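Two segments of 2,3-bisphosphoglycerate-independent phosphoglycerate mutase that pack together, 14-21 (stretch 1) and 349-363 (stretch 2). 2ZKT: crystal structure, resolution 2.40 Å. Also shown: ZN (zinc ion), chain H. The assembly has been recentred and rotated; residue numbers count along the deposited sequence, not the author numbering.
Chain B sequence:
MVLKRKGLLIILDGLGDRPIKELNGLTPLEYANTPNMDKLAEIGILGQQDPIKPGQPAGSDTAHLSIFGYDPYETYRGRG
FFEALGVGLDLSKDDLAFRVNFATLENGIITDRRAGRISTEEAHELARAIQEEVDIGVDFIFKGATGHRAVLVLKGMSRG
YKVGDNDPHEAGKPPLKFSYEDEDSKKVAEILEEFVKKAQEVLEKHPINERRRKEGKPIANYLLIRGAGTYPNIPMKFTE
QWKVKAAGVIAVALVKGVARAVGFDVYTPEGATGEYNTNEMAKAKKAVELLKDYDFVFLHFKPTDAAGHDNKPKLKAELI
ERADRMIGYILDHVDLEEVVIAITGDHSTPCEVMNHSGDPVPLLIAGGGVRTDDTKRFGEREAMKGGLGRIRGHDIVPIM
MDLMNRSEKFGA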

# COMPACT_ATOMS: atom_id res chain seq x y z
N GLY B 14 6.06 -15.94 -1.01
CA GLY B 14 6.79 -15.16 -2.01
C GLY B 14 6.82 -13.65 -1.76
O GLY B 14 7.03 -12.87 -2.69
N LEU B 15 6.63 -13.24 -0.51
CA LEU B 15 6.61 -11.82 -0.15
C LEU B 15 7.78 -10.99 -0.70
O LEU B 15 7.57 -9.96 -1.36
CB LEU B 15 6.57 -11.68 1.38
CG LEU B 15 6.41 -10.26 1.92
CD1 LEU B 15 5.14 -9.62 1.34
CD2 LEU B 15 6.33 -10.33 3.44
N GLY B 16 9.00 -11.43 -0.42
CA GLY B 16 10.17 -10.68 -0.88
C GLY B 16 10.24 -10.41 -2.38
O GLY B 16 9.82 -11.23 -3.20
N ASP B 17 10.80 -9.25 -2.74
CA ASP B 17 10.92 -8.88 -4.14
C ASP B 17 12.15 -7.99 -4.36
O ASP B 17 12.97 -7.80 -3.45
CB ASP B 17 9.64 -8.16 -4.58
CG ASP B 17 9.26 -8.46 -6.02
OD1 ASP B 17 10.03 -8.10 -6.95
OD2 ASP B 17 8.18 -9.07 -6.23
N ARG B 18 12.28 -7.45 -5.56
CA ARG B 18 13.38 -6.55 -5.88
C ARG B 18 12.79 -5.20 -6.31
O ARG B 18 11.62 -5.12 -6.68
CB ARG B 18 14.25 -7.15 -7.00
CG ARG B 18 14.96 -8.43 -6.58
CD ARG B 18 15.69 -9.11 -7.74
NE ARG B 18 16.36 -10.32 -7.27
CZ ARG B 18 17.03 -11.18 -8.05
NH1 ARG B 18 17.12 -10.97 -9.37
NH2 ARG B 18 17.62 -12.24 -7.50
N PRO B 19 13.59 -4.12 -6.25
CA PRO B 19 13.09 -2.80 -6.64
C PRO B 19 12.39 -2.87 -8.01
O PRO B 19 12.92 -3.47 -8.95
CB PRO B 19 14.36 -1.94 -6.69
CG PRO B 19 15.23 -2.58 -5.63
CD PRO B 19 15.03 -4.07 -5.90
N ILE B 20 11.19 -2.28 -8.11
CA ILE B 20 10.44 -2.27 -9.37
C ILE B 20 10.40 -0.83 -9.90
O ILE B 20 9.96 0.08 -9.19
CB ILE B 20 8.97 -2.74 -9.19
CG1 ILE B 20 8.92 -4.11 -8.50
CG2 ILE B 20 8.28 -2.80 -10.58
CD1 ILE B 20 9.36 -5.26 -9.37
N LYS B 21 10.84 -0.65 -11.14
CA LYS B 21 10.87 0.68 -11.75
C LYS B 21 9.49 1.34 -11.84
O LYS B 21 9.34 2.52 -11.51
CB LYS B 21 11.51 0.61 -13.15
CG LYS B 21 11.77 1.97 -13.78
CD LYS B 21 12.59 1.86 -15.06
CE LYS B 21 12.84 3.22 -15.70
NZ LYS B 21 11.60 3.83 -16.28
N THR B 349 10.11 -14.01 -4.19
CA THR B 349 9.69 -14.36 -5.55
C THR B 349 9.58 -13.06 -6.31
O THR B 349 8.49 -12.54 -6.52
CB THR B 349 8.33 -15.08 -5.59
OG1 THR B 349 8.42 -16.30 -4.83
CG2 THR B 349 7.96 -15.43 -7.04
N PRO B 350 10.73 -12.51 -6.73
CA PRO B 350 10.80 -11.24 -7.48
C PRO B 350 10.01 -11.33 -8.79
O PRO B 350 10.07 -12.35 -9.49
CB PRO B 350 12.30 -11.06 -7.73
CG PRO B 350 12.96 -11.90 -6.67
CD PRO B 350 12.07 -13.11 -6.59
N CYS B 351 9.29 -10.26 -9.13
CA CYS B 351 8.53 -10.24 -10.37
C CYS B 351 9.50 -10.30 -11.56
O CYS B 351 9.22 -10.98 -12.56
CB CYS B 351 7.67 -8.96 -10.43
SG CYS B 351 6.27 -8.96 -9.26
N GLU B 352 10.64 -9.63 -11.45
CA GLU B 352 11.63 -9.64 -12.54
C GLU B 352 12.27 -11.02 -12.73
O GLU B 352 12.90 -11.28 -13.77
CB GLU B 352 12.75 -8.61 -12.28
CG GLU B 352 13.78 -9.03 -11.22
CD GLU B 352 15.07 -8.20 -11.28
OE1 GLU B 352 15.00 -6.95 -11.17
OE2 GLU B 352 16.15 -8.81 -11.43
N VAL B 353 12.13 -11.91 -11.74
CA VAL B 353 12.71 -13.25 -11.84
C VAL B 353 11.66 -14.30 -12.24
O VAL B 353 11.99 -15.31 -12.86
CB VAL B 353 13.37 -13.68 -10.49
CG1 VAL B 353 14.05 -15.06 -10.64
CG2 VAL B 353 14.40 -12.64 -10.06
N MET B 354 10.40 -14.04 -11.88
CA MET B 354 9.29 -14.94 -12.20
C MET B 354 9.46 -16.34 -11.60
O MET B 354 8.98 -17.35 -12.15
CB MET B 354 9.11 -15.04 -13.73
CG MET B 354 8.62 -13.74 -14.37
SD MET B 354 8.39 -13.82 -16.17
CE MET B 354 6.75 -14.64 -16.28
N ASN B 355 10.15 -16.40 -10.46
CA ASN B 355 10.39 -17.64 -9.75
C ASN B 355 11.08 -17.29 -8.43
O ASN B 355 11.48 -16.14 -8.23
CB ASN B 355 11.30 -18.57 -10.57
CG ASN B 355 10.99 -20.04 -10.33
OD1 ASN B 355 10.91 -20.51 -9.19
ND2 ASN B 355 10.81 -20.78 -11.43
N HIS B 356 11.21 -18.27 -7.54
CA HIS B 356 11.85 -18.05 -6.25
C HIS B 356 13.29 -17.57 -6.40
O HIS B 356 14.03 -18.07 -7.25
CB HIS B 356 11.86 -19.35 -5.44
CG HIS B 356 10.50 -19.93 -5.20
ND1 HIS B 356 10.29 -21.01 -4.34
CD2 HIS B 356 9.28 -19.61 -5.70
CE1 HIS B 356 8.99 -21.31 -4.33
NE2 HIS B 356 8.36 -20.48 -5.15
N SER B 357 13.68 -16.60 -5.57
CA SER B 357 15.04 -16.07 -5.60
C SER B 357 15.66 -16.38 -4.24
O SER B 357 14.99 -16.89 -3.33
CB SER B 357 15.04 -14.55 -5.78
OG SER B 357 14.60 -13.91 -4.59
N GLY B 358 16.95 -16.07 -4.10
CA GLY B 358 17.65 -16.31 -2.85
C GLY B 358 17.66 -15.06 -1.97
O GLY B 358 18.20 -15.10 -0.85
N ASP B 359 17.08 -13.97 -2.46
CA ASP B 359 17.01 -12.72 -1.68
C ASP B 359 16.36 -13.00 -0.31
O ASP B 359 15.33 -13.66 -0.23
CB ASP B 359 16.18 -11.67 -2.43
CG ASP B 359 16.74 -11.34 -3.80
OD1 ASP B 359 17.83 -10.72 -3.87
OD2 ASP B 359 16.10 -11.70 -4.81
N PRO B 360 16.97 -12.49 0.78
CA PRO B 360 16.42 -12.69 2.13
C PRO B 360 15.01 -12.11 2.18
O PRO B 360 14.63 -11.33 1.32
CB PRO B 360 17.43 -11.93 3.03
CG PRO B 360 17.96 -10.84 2.10
CD PRO B 360 18.15 -11.59 0.80
N VAL B 361 14.24 -12.48 3.20
CA VAL B 361 12.86 -12.03 3.28
C VAL B 361 12.59 -11.14 4.50
O VAL B 361 13.03 -11.43 5.61
CB VAL B 361 11.90 -13.25 3.33
CG1 VAL B 361 10.44 -12.78 3.26
CG2 VAL B 361 12.20 -14.19 2.18
N PRO B 362 11.83 -10.05 4.29
CA PRO B 362 11.53 -9.17 5.43
C PRO B 362 10.76 -9.94 6.49
O PRO B 362 9.91 -10.77 6.18
CB PRO B 362 10.72 -8.03 4.78
CG PRO B 362 10.10 -8.69 3.59
CD PRO B 362 11.20 -9.56 3.05
N LEU B 363 11.09 -9.64 7.75
CA LEU B 363 10.48 -10.31 8.90
C LEU B 363 10.14 -9.30 9.99
O LEU B 363 10.91 -8.38 10.25
CB LEU B 363 11.48 -11.34 9.48
CG LEU B 363 11.21 -11.89 10.89
CD1 LEU B 363 9.85 -12.60 10.93
CD2 LEU B 363 12.32 -12.87 11.30
ZN ZN H . 6.22 -20.09 -5.83
O HOH W 1 11.72 -7.84 -9.31

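Between two segments whose touching residues lie at least 331 apart in sequence, the carboxylate of Asp17 acts as a shared acceptor for backbone amides: Asp17 OD1 accepts hydrogen bonds from Cys351 N (3.2 Å) and from the neighbouring Arg18 N (2.7 Å), and also takes one from a water, 2.9 Å away, that in turn accepts from Glu352 N at 3.0 Å. One buried acid thus ties its own loop to the amides at the start of a helix-like turn, where Val353 N and Met354 N both return to Pro350 O.

Next door, Arg18 extends across stretch 2 with chi2 and chi3 both t, long enough to reach two acids. Arg18 NE donates to Asp359 OD2 at 2.8 Å and Arg18 NH1 to Glu352 OE2 at 3.1 Å, both salt bridges at the guanidinium edge, while Val353 CG2 covers one face. Ser357 OG donates to the same Asp359 OD2 (2.7 Å), helping fix the acceptor.

The backbone adds one direct bond, Thr349 N to Gly16 O at 3.0 Å. Gly14 suits its place: its phi is positive, and a CB there would clash with Thr349 OG1. Apolar packing is modest: Leu15 CD2 meets Pro362 CG at 4.1 Å, and Ile20 CD1 lies 4.2 Å from Cys351 CB.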